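ATP-dependent DNA helicase (Mycobacterium smegmatis, PDB 5V9X) couples ATP hydrolysis to 3'-to-5' movement along single-stranded DNA, unwinding RNA:DNA hybrids as an Lhr-family helicase. Local coordinates at residues A[393-405]-A[426-439]. Numbering follows the deposited sequence.
Sequences AVDLVIQVEAPPS and GVLFPKHRTDLIGC. With nucleotides of chain B.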
ATOM      1  N   ALA A 393     -12.836  21.457  -5.361  1.00 48.88           N
ATOM      2  CA  ALA A 393     -12.046  22.678  -5.290  1.00 43.62           C
ATOM      3  C   ALA A 393     -10.554  22.441  -5.477  1.00 42.61           C
ATOM      4  O   ALA A 393      -9.806  23.410  -5.638  1.00 48.82           O
ATOM      5  CB  ALA A 393     -12.280  23.383  -3.951  1.00 43.01           C
ATOM      6  N   VAL A 394     -10.103  21.191  -5.460  1.00 36.86           N
ATOM      7  CA  VAL A 394      -8.682  20.883  -5.580  1.00 41.35           C
ATOM      8  C   VAL A 394      -8.318  20.861  -7.061  1.00 46.81           C
ATOM      9  O   VAL A 394      -8.780  19.999  -7.811  1.00 54.58           O
ATOM     10  CB  VAL A 394      -8.336  19.551  -4.904  1.00 42.84           C
ATOM     11  CG1 VAL A 394      -6.855  19.242  -5.069  1.00 33.74           C
ATOM     12  CG2 VAL A 394      -8.713  19.588  -3.435  1.00 33.22           C
ATOM     13  N   ASP A 395      -7.488  21.816  -7.489  1.00 45.41           N
ATOM     14  CA  ASP A 395      -6.988  21.841  -8.860  1.00 47.46           C
ATOM     15  C   ASP A 395      -5.470  21.704  -8.913  1.00 51.47           C
ATOM     16  O   ASP A 395      -4.849  22.093  -9.908  1.00 59.23           O
ATOM     17  CB  ASP A 395      -7.445  23.110  -9.588  1.00 50.09           C
ATOM     18  CG  ASP A 395      -7.025  24.390  -8.880  1.00 54.56           C
ATOM     19  OD1 ASP A 395      -6.536  24.319  -7.734  1.00 56.49           O
ATOM     20  OD2 ASP A 395      -7.191  25.474  -9.480  1.00 56.19           O
ATOM     21  N   LEU A 396      -4.862  21.150  -7.864  1.00 45.65           N
ATOM     22  CA  LEU A 396      -3.426  20.901  -7.845  1.00 41.66           C
ATOM     23  C   LEU A 396      -3.121  19.844  -6.795  1.00 43.30           C
ATOM     24  O   LEU A 396      -3.626  19.921  -5.672  1.00 40.80           O
ATOM     25  CB  LEU A 396      -2.640  22.183  -7.540  1.00 41.02           C
ATOM     26  CG  LEU A 396      -1.115  22.041  -7.508  1.00 41.12           C
ATOM     27  CD1 LEU A 396      -0.552  21.938  -8.918  1.00 38.94           C
ATOM     28  CD2 LEU A 396      -0.466  23.188  -6.747  1.00 46.29           C
ATOM     29  N   VAL A 397      -2.309  18.858  -7.168  1.00 43.81           N
ATOM     30  CA  VAL A 397      -1.716  17.916  -6.226  1.00 42.26           C
ATOM     31  C   VAL A 397      -0.204  18.020  -6.356  1.00 46.90           C
ATOM     32  O   VAL A 397       0.334  17.969  -7.468  1.00 50.39           O
ATOM     33  CB  VAL A 397      -2.184  16.469  -6.472  1.00 34.29           C
ATOM     34  CG1 VAL A 397      -1.321  15.495  -5.681  1.00 33.10           C
ATOM     35  CG2 VAL A 397      -3.647  16.307  -6.090  1.00 33.04           C
ATOM     36  N   ILE A 398       0.475  18.181  -5.227  1.00 41.23           N
ATOM     37  CA  ILE A 398       1.930  18.215  -5.179  1.00 41.75           C
ATOM     38  C   ILE A 398       2.406  16.964  -4.458  1.00 44.17           C
ATOM     39  O   ILE A 398       1.910  16.637  -3.372  1.00 43.13           O
ATOM     40  CB  ILE A 398       2.445  19.485  -4.486  1.00 45.74           C
ATOM     41  CG1 ILE A 398       2.003  20.732  -5.253  1.00 38.41           C
ATOM     42  CG2 ILE A 398       3.955  19.442  -4.367  1.00 53.46           C
ATOM     43  CD1 ILE A 398       2.442  22.026  -4.607  1.00 38.27           C
ATOM     44  N   GLN A 399       3.359  16.260  -5.063  1.00 44.95           N
ATOM     45  CA  GLN A 399       3.931  15.045  -4.495  1.00 43.77           C
ATOM     46  C   GLN A 399       5.373  15.335  -4.104  1.00 48.36           C
ATOM     47  O   GLN A 399       6.217  15.589  -4.970  1.00 50.73           O
ATOM     48  CB  GLN A 399       3.852  13.885  -5.485  1.00 40.65           C
ATOM     49  CG  GLN A 399       4.568  12.626  -5.022  1.00 39.03           C
ATOM     50  CD  GLN A 399       3.966  12.047  -3.759  1.00 47.45           C
ATOM     51  OE1 GLN A 399       2.745  12.008  -3.606  1.00 47.16           O
ATOM     52  NE2 GLN A 399       4.819  11.599  -2.843  1.00 33.05           N
ATOM     53  N   VAL A 400       5.651  15.306  -2.805  1.00 49.99           N
ATOM     54  CA  VAL A 400       7.004  15.490  -2.290  1.00 50.01           C
ATOM     55  C   VAL A 400       7.667  14.121  -2.225  1.00 53.03           C
ATOM     56  O   VAL A 400       7.132  13.198  -1.601  1.00 57.03           O
ATOM     57  CB  VAL A 400       6.988  16.173  -0.915  1.00 43.89           C
ATOM     58  CG1 VAL A 400       8.274  15.886  -0.155  1.00 42.50           C
ATOM     59  CG2 VAL A 400       6.802  17.673  -1.082  1.00 46.86           C
ATOM     60  N   GLU A 401       8.827  13.996  -2.881  1.00 54.39           N
ATOM     61  CA  GLU A 401       9.536  12.734  -3.088  1.00 56.04           C
ATOM     62  C   GLU A 401       8.749  11.831  -4.033  1.00 53.79           C
ATOM     63  O   GLU A 401       7.532  11.983  -4.173  1.00 58.62           O
ATOM     64  CB  GLU A 401       9.809  12.022  -1.756  1.00 59.23           C
ATOM     65  CG  GLU A 401      10.766  10.838  -1.845  1.00 65.36           C
ATOM     66  CD  GLU A 401      11.100  10.247  -0.488  1.00 70.43           C
ATOM     67  OE1 GLU A 401      10.218  10.240   0.397  1.00 72.04           O
ATOM     68  OE2 GLU A 401      12.252   9.798  -0.303  1.00 73.76           O
ATOM     69  N   ALA A 402       9.432  10.908  -4.702  1.00 48.08           N
ATOM     70  CA  ALA A 402       8.738   9.963  -5.562  1.00 51.76           C
ATOM     71  C   ALA A 402       7.719   9.173  -4.744  1.00 49.58           C
ATOM     72  O   ALA A 402       7.994   8.808  -3.595  1.00 52.20           O
ATOM     73  CB  ALA A 402       9.731   9.012  -6.233  1.00 52.55           C
ATOM     74  N   PRO A 403       6.536   8.908  -5.290  1.00 47.32           N
ATOM     75  CA  PRO A 403       5.511   8.176  -4.537  1.00 44.06           C
ATOM     76  C   PRO A 403       5.865   6.703  -4.426  1.00 48.57           C
ATOM     77  O   PRO A 403       6.737   6.212  -5.160  1.00 56.64           O
ATOM     78  CB  PRO A 403       4.241   8.394  -5.373  1.00 45.03           C
ATOM     79  CG  PRO A 403       4.739   8.632  -6.749  1.00 47.51           C
ATOM     80  CD  PRO A 403       6.052   9.346  -6.612  1.00 45.60           C
ATOM     81  N   PRO A 404       5.220   5.963  -3.517  1.00 50.05           N
ATOM     82  CA  PRO A 404       5.620   4.562  -3.294  1.00 49.13           C
ATOM     83  C   PRO A 404       5.435   3.655  -4.501  1.00 48.90           C
ATOM     84  O   PRO A 404       6.078   2.601  -4.563  1.00 54.45           O
ATOM     85  CB  PRO A 404       4.727   4.122  -2.125  1.00 47.18           C
ATOM     86  CG  PRO A 404       3.575   5.068  -2.145  1.00 45.34           C
ATOM     87  CD  PRO A 404       4.147   6.376  -2.596  1.00 47.11           C
ATOM     88  N   SER A 405       4.582   4.019  -5.454  1.00 44.77           N
ATOM     89  CA  SER A 405       4.421   3.239  -6.674  1.00 37.37           C
ATOM     90  C   SER A 405       3.809   4.131  -7.743  1.00 39.20           C
ATOM     91  O   SER A 405       3.386   5.259  -7.474  1.00 45.27           O
ATOM     92  CB  SER A 405       3.559   1.996  -6.437  1.00 36.42           C
ATOM     93  OG  SER A 405       2.264   2.347  -5.986  1.00 42.92           O
ATOM     94  N   GLY A 426      -0.408  17.879 -11.629  1.00 47.50           N
ATOM     95  CA  GLY A 426       0.442  17.261 -10.629  1.00 44.00           C
ATOM     96  C   GLY A 426       1.906  17.638 -10.720  1.00 44.19           C
ATOM     97  O   GLY A 426       2.520  17.517 -11.784  1.00 50.78           O
ATOM     98  N   VAL A 427       2.481  18.084  -9.608  1.00 37.73           N
ATOM     99  CA  VAL A 427       3.884  18.477  -9.538  1.00 38.59           C
ATOM    100  C   VAL A 427       4.597  17.554  -8.558  1.00 53.28           C
ATOM    101  O   VAL A 427       4.093  17.300  -7.458  1.00 49.71           O
ATOM    102  CB  VAL A 427       4.041  19.950  -9.117  1.00 43.06           C
ATOM    103  CG1 VAL A 427       5.511  20.312  -8.990  1.00 45.82           C
ATOM    104  CG2 VAL A 427       3.349  20.864 -10.115  1.00 40.29           C
ATOM    105  N   LEU A 428       5.763  17.056  -8.959  1.00 51.49           N
ATOM    106  CA  LEU A 428       6.601  16.211  -8.117  1.00 45.37           C
ATOM    107  C   LEU A 428       7.879  16.958  -7.762  1.00 45.44           C
ATOM    108  O   LEU A 428       8.537  17.522  -8.642  1.00 44.71           O
ATOM    109  CB  LEU A 428       6.941  14.892  -8.819  1.00 44.70           C
ATOM    110  CG  LEU A 428       6.013  13.689  -8.614  1.00 44.35           C
ATOM    111  CD1 LEU A 428       4.675  13.885  -9.312  1.00 47.16           C
ATOM    112  CD2 LEU A 428       6.690  12.413  -9.091  1.00 40.22           C
ATOM    113  N   PHE A 429       8.227  16.960  -6.476  1.00 47.47           N
ATOM    114  CA  PHE A 429       9.457  17.583  -6.000  1.00 45.31           C
ATOM    115  C   PHE A 429      10.431  16.509  -5.542  1.00 46.99           C
ATOM    116  O   PHE A 429      10.201  15.878  -4.499  1.00 49.71           O
ATOM    117  CB  PHE A 429       9.170  18.553  -4.852  1.00 42.75           C
ATOM    118  CG  PHE A 429       8.570  19.859  -5.285  1.00 44.01           C
ATOM    119  CD1 PHE A 429       7.199  20.000  -5.404  1.00 39.60           C
ATOM    120  CD2 PHE A 429       9.377  20.952  -5.558  1.00 46.00           C
ATOM    121  CE1 PHE A 429       6.643  21.205  -5.793  1.00 44.14           C
ATOM    122  CE2 PHE A 429       8.826  22.159  -5.950  1.00 44.60           C
ATOM    123  CZ  PHE A 429       7.456  22.285  -6.067  1.00 42.94           C
ATOM    124  N   PRO A 430      11.513  16.255  -6.274  1.00 47.19           N
ATOM    125  CA  PRO A 430      12.549  15.354  -5.759  1.00 43.72           C
ATOM    126  C   PRO A 430      13.203  15.927  -4.511  1.00 44.05           C
ATOM    127  O   PRO A 430      13.384  17.139  -4.378  1.00 45.70           O
ATOM    128  CB  PRO A 430      13.548  15.260  -6.919  1.00 41.84           C
ATOM    129  CG  PRO A 430      12.761  15.629  -8.131  1.00 43.00           C
ATOM    130  CD  PRO A 430      11.765  16.648  -7.671  1.00 50.20           C
ATOM    131  N   LYS A 431      13.556  15.032  -3.587  1.00 45.31           N
ATOM    132  CA  LYS A 431      14.257  15.424  -2.372  1.00 47.21           C
ATOM    133  C   LYS A 431      15.765  15.501  -2.562  1.00 49.70           C
ATOM    134  O   LYS A 431      16.419  16.340  -1.929  1.00 53.22           O
ATOM    135  CB  LYS A 431      13.944  14.443  -1.236  1.00 52.59           C
ATOM    136  CG  LYS A 431      12.531  14.558  -0.684  1.00 59.10           C
ATOM    137  CD  LYS A 431      12.222  13.452   0.321  1.00 61.53           C
ATOM    138  CE  LYS A 431      13.114  13.526   1.547  1.00 65.42           C
ATOM    139  NZ  LYS A 431      12.756  12.495   2.563  1.00 65.40           N
ATOM    140  N   HIS A 432      16.331  14.651  -3.415  1.00 52.13           N
ATOM    141  CA  HIS A 432      17.772  14.621  -3.638  1.00 54.41           C
ATOM    142  C   HIS A 432      18.037  14.133  -5.059  1.00 61.17           C
ATOM    143  O   HIS A 432      17.111  13.936  -5.851  1.00 67.65           O
ATOM    144  CB  HIS A 432      18.463  13.751  -2.583  1.00 49.10           C
ATOM    145  CG  HIS A 432      17.897  12.370  -2.474  1.00 49.35           C
ATOM    146  ND1 HIS A 432      16.739  12.093  -1.780  1.00 50.66           N
ATOM    147  CD2 HIS A 432      18.332  11.187  -2.968  1.00 51.98           C
ATOM    148  CE1 HIS A 432      16.484  10.799  -1.852  1.00 48.99           C
ATOM    149  NE2 HIS A 432      17.436  10.226  -2.566  1.00 49.41           N
ATOM    150  N   ARG A 433      19.318  13.924  -5.372  1.00 58.41           N
ATOM    151  CA  ARG A 433      19.729  13.682  -6.752  1.00 56.41           C
ATOM    152  C   ARG A 433      19.097  12.412  -7.317  1.00 54.70           C
ATOM    153  O   ARG A 433      18.405  12.455  -8.340  1.00 52.11           O
ATOM    154  CB  ARG A 433      21.255  13.620  -6.833  1.00 59.72           C
ATOM    155  CG  ARG A 433      21.934  14.940  -6.493  1.00 61.94           C
ATOM    156  CD  ARG A 433      22.779  15.445  -7.650  1.00 68.32           C
ATOM    157  NE  ARG A 433      24.178  15.042  -7.532  1.00 72.66           N
ATOM    158  CZ  ARG A 433      25.090  15.228  -8.481  1.00 78.07           C
ATOM    159  NH1 ARG A 433      24.750  15.804  -9.627  1.00 79.55           N
ATOM    160  NH2 ARG A 433      26.342  14.836  -8.287  1.00 80.29           N
ATOM    161  N   THR A 434      19.327  11.266  -6.671  1.00 56.67           N
ATOM    162  CA  THR A 434      18.774  10.019  -7.200  1.00 56.07           C
ATOM    163  C   THR A 434      17.258   9.954  -7.074  1.00 59.18           C
ATOM    164  O   THR A 434      16.627   9.152  -7.770  1.00 58.05           O
ATOM    165  CB  THR A 434      19.389   8.804  -6.504  1.00 51.27           C
ATOM    166  OG1 THR A 434      19.066   8.829  -5.106  1.00 54.22           O
ATOM    167  CG2 THR A 434      20.899   8.798  -6.690  1.00 47.88           C
ATOM    168  N   ASP A 435      16.659  10.766  -6.199  1.00 58.60           N
ATOM    169  CA  ASP A 435      15.204  10.839  -6.159  1.00 50.36           C
ATOM    170  C   ASP A 435      14.655  11.495  -7.419  1.00 46.78           C
ATOM    171  O   ASP A 435      13.528  11.195  -7.832  1.00 47.08           O
ATOM    172  CB  ASP A 435      14.745  11.598  -4.916  1.00 50.02           C
ATOM    173  CG  ASP A 435      13.242  11.525  -4.707  1.00 55.26           C
ATOM    174  OD1 ASP A 435      12.600  10.617  -5.275  1.00 55.97           O
ATOM    175  OD2 ASP A 435      12.701  12.383  -3.979  1.00 56.37           O
ATOM    176  N   LEU A 436      15.435  12.383  -8.041  1.00 46.25           N
ATOM    177  CA  LEU A 436      15.008  13.012  -9.287  1.00 49.15           C
ATOM    178  C   LEU A 436      14.764  11.973 -10.373  1.00 51.40           C
ATOM    179  O   LEU A 436      13.791  12.070 -11.131  1.00 52.70           O
ATOM    180  CB  LEU A 436      16.050  14.036  -9.736  1.00 49.12           C
ATOM    181  CG  LEU A 436      15.916  14.659 -11.125  1.00 46.12           C
ATOM    182  CD1 LEU A 436      14.611  15.422 -11.254  1.00 44.74           C
ATOM    183  CD2 LEU A 436      17.103  15.566 -11.412  1.00 47.09           C
ATOM    184  N   ILE A 437      15.638  10.968 -10.463  1.00 50.88           N
ATOM    185  CA  ILE A 437      15.407   9.860 -11.386  1.00 50.03           C
ATOM    186  C   ILE A 437      14.150   9.096 -10.990  1.00 51.29           C
ATOM    187  O   ILE A 437      13.373   8.661 -11.850  1.00 55.62           O
ATOM    188  CB  ILE A 437      16.639   8.938 -11.430  1.00 48.84           C
ATOM    189  CG1 ILE A 437      17.856   9.700 -11.959  1.00 49.29           C
ATOM    190  CG2 ILE A 437      16.359   7.708 -12.278  1.00 47.77           C
ATOM    191  CD1 ILE A 437      19.163   8.973 -11.746  1.00 46.12           C
ATOM    192  N   GLY A 438      13.925   8.930  -9.685  1.00 46.32           N
ATOM    193  CA  GLY A 438      12.731   8.232  -9.233  1.00 46.17           C
ATOM    194  C   GLY A 438      11.452   8.947  -9.622  1.00 48.87           C
ATOM    195  O   GLY A 438      10.492   8.319 -10.075  1.00 49.04           O
ATOM    196  N   CYS A 439      11.420  10.272  -9.455  1.00 47.98           N
ATOM    197  CA  CYS A 439      10.243  11.040  -9.846  1.00 46.80           C
ATOM    198  C   CYS A 439      10.057  11.038 -11.359  1.00 48.82           C
ATOM    199  O   CYS A 439       8.922  10.992 -11.849  1.00 56.45           O
ATOM    200  CB  CYS A 439      10.350  12.473  -9.327  1.00 47.22           C
ATOM    201  SG  CYS A 439      10.458  12.619  -7.530  1.00 53.18           S
TER
ATOM    202  P    DC B   3      19.030  17.729   2.731  1.00106.68           P
ATOM    203  OP1  DC B   3      18.405  18.802   1.928  1.00102.70           O
ATOM    204  OP2  DC B   3      19.185  17.897   4.192  1.00107.07           O
ATOM    205  O5'  DC B   3      18.216  16.377   2.450  1.00 94.28           O
ATOM    206  C5'  DC B   3      16.789  16.420   2.384  1.00 85.21           C
ATOM    207  C4'  DC B   3      16.173  15.033   2.512  1.00 81.83           C
ATOM    208  O4'  DC B   3      16.711  14.152   1.490  1.00 85.04           O
ATOM    209  C3'  DC B   3      16.402  14.327   3.852  1.00 84.37           C
ATOM    210  O3'  DC B   3      15.201  13.674   4.264  1.00 86.79           O
ATOM    211  C2'  DC B   3      17.494  13.312   3.516  1.00 86.74           C
ATOM    212  C1'  DC B   3      17.122  12.945   2.089  1.00 85.33           C
ATOM    213  N1   DC B   3      18.251  12.384   1.296  1.00 81.27           N
ATOM    214  C2   DC B   3      18.280  11.015   0.999  1.00 87.87           C
ATOM    215  O2   DC B   3      17.365  10.289   1.407  1.00 79.29           O
ATOM    216  N3   DC B   3      19.314  10.523   0.272  1.00 87.58           N
ATOM    217  C4   DC B   3      20.281  11.339  -0.150  1.00 91.26           C
ATOM    218  N4   DC B   3      21.280  10.808  -0.863  1.00105.65           N
ATOM    219  C5   DC B   3      20.268  12.735   0.142  1.00 89.94           C
ATOM    220  C6   DC B   3      19.244  13.209   0.857  1.00 84.97           C
ATOM    221  P    DC B   4      14.317  14.270   5.468  1.00 81.22           P
ATOM    222  OP1  DC B   4      12.971  13.659   5.374  1.00 69.66           O
ATOM    223  OP2  DC B   4      14.457  15.742   5.441  1.00 80.67           O
ATOM    224  O5'  DC B   4      15.029  13.709   6.790  1.00 88.56           O
ATOM    225  C5'  DC B   4      14.982  12.316   7.097  1.00 91.48           C
ATOM    226  C4'  DC B   4      16.247  11.877   7.818  1.00 98.47           C
ATOM    227  O4'  DC B   4      17.389  12.420   7.135  1.00101.79           O
ATOM    228  C3'  DC B   4      16.370  12.361   9.262  1.00104.77           C
ATOM    229  O3'  DC B   4      15.998  11.317  10.161  1.00111.43           O
ATOM    230  C2'  DC B   4      17.858  12.735   9.424  1.00107.35           C
ATOM    231  C1'  DC B   4      18.461  12.493   8.037  1.00106.68           C
ATOM    232  N1   DC B   4      19.378  13.584   7.587  1.00106.03           N
ATOM    233  C2   DC B   4      20.752  13.491   7.844  1.00108.36           C
ATOM    234  O2   DC B   4      21.188  12.500   8.444  1.00110.25           O
ATOM    235  N3   DC B   4      21.567  14.492   7.427  1.00105.04           N
ATOM    236  C4   DC B   4      21.058  15.544   6.782  1.00 98.79           C
ATOM    237  N4   DC B   4      21.900  16.505   6.391  1.00 98.20           N
ATOM    238  C5   DC B   4      19.662  15.656   6.511  1.00 98.95           C
ATOM    239  C6   DC B   4      18.868  14.663   6.926  1.00100.30           C
TER
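Two torsions set Glu401 and Lys431 obliquely across each other: in Glu401 CG lies trans to the backbone N (chi1 -169°) and the chain runs extended, while in Lys431 CG is trans to the carbonyl carbon and a bend at chi3 (63°) turns the amine toward the DNA. Lys431 CD thus rests 3.5 Å from Glu401 CB, and the long salt bridge from Glu401 OE2 to Lys431 NZ measures 4.0 Å. Lys431 NZ donates to OP1 of DC4 of chain B at 3.1 Å and, weakly, to O3' of DC3 of chain B. His432 lays its ring flat on the base of DC3 of chain B, with Asp435 CB packed over the opposite face.

Asp435 ties the loops together. Its OD1 accepts Ala402 N through the syn lone pair at 3.2 Å, and its OD2 takes Lys431 N from the anti side, 24° out of the carboxylate plane, at 2.8 Å. Behind, parallel strands of the second RecA-like domain, 394-400 and 424-429, are zipped from Val397 to Glu401 by four backbone bonds. Ile398 CG2 meets Phe429 CD1, at the ring edge, at 3.5 Å; on the other face Leu428 packs against Gln399, whose amide bonds Glu401 O, Asn298 and Arg412.

With Glu401 and the DNA phosphate near its amine, Lys431 is probably kept protonated, and the loop after strand 424-429 offers the DNA this charge and the stacking ring of His432.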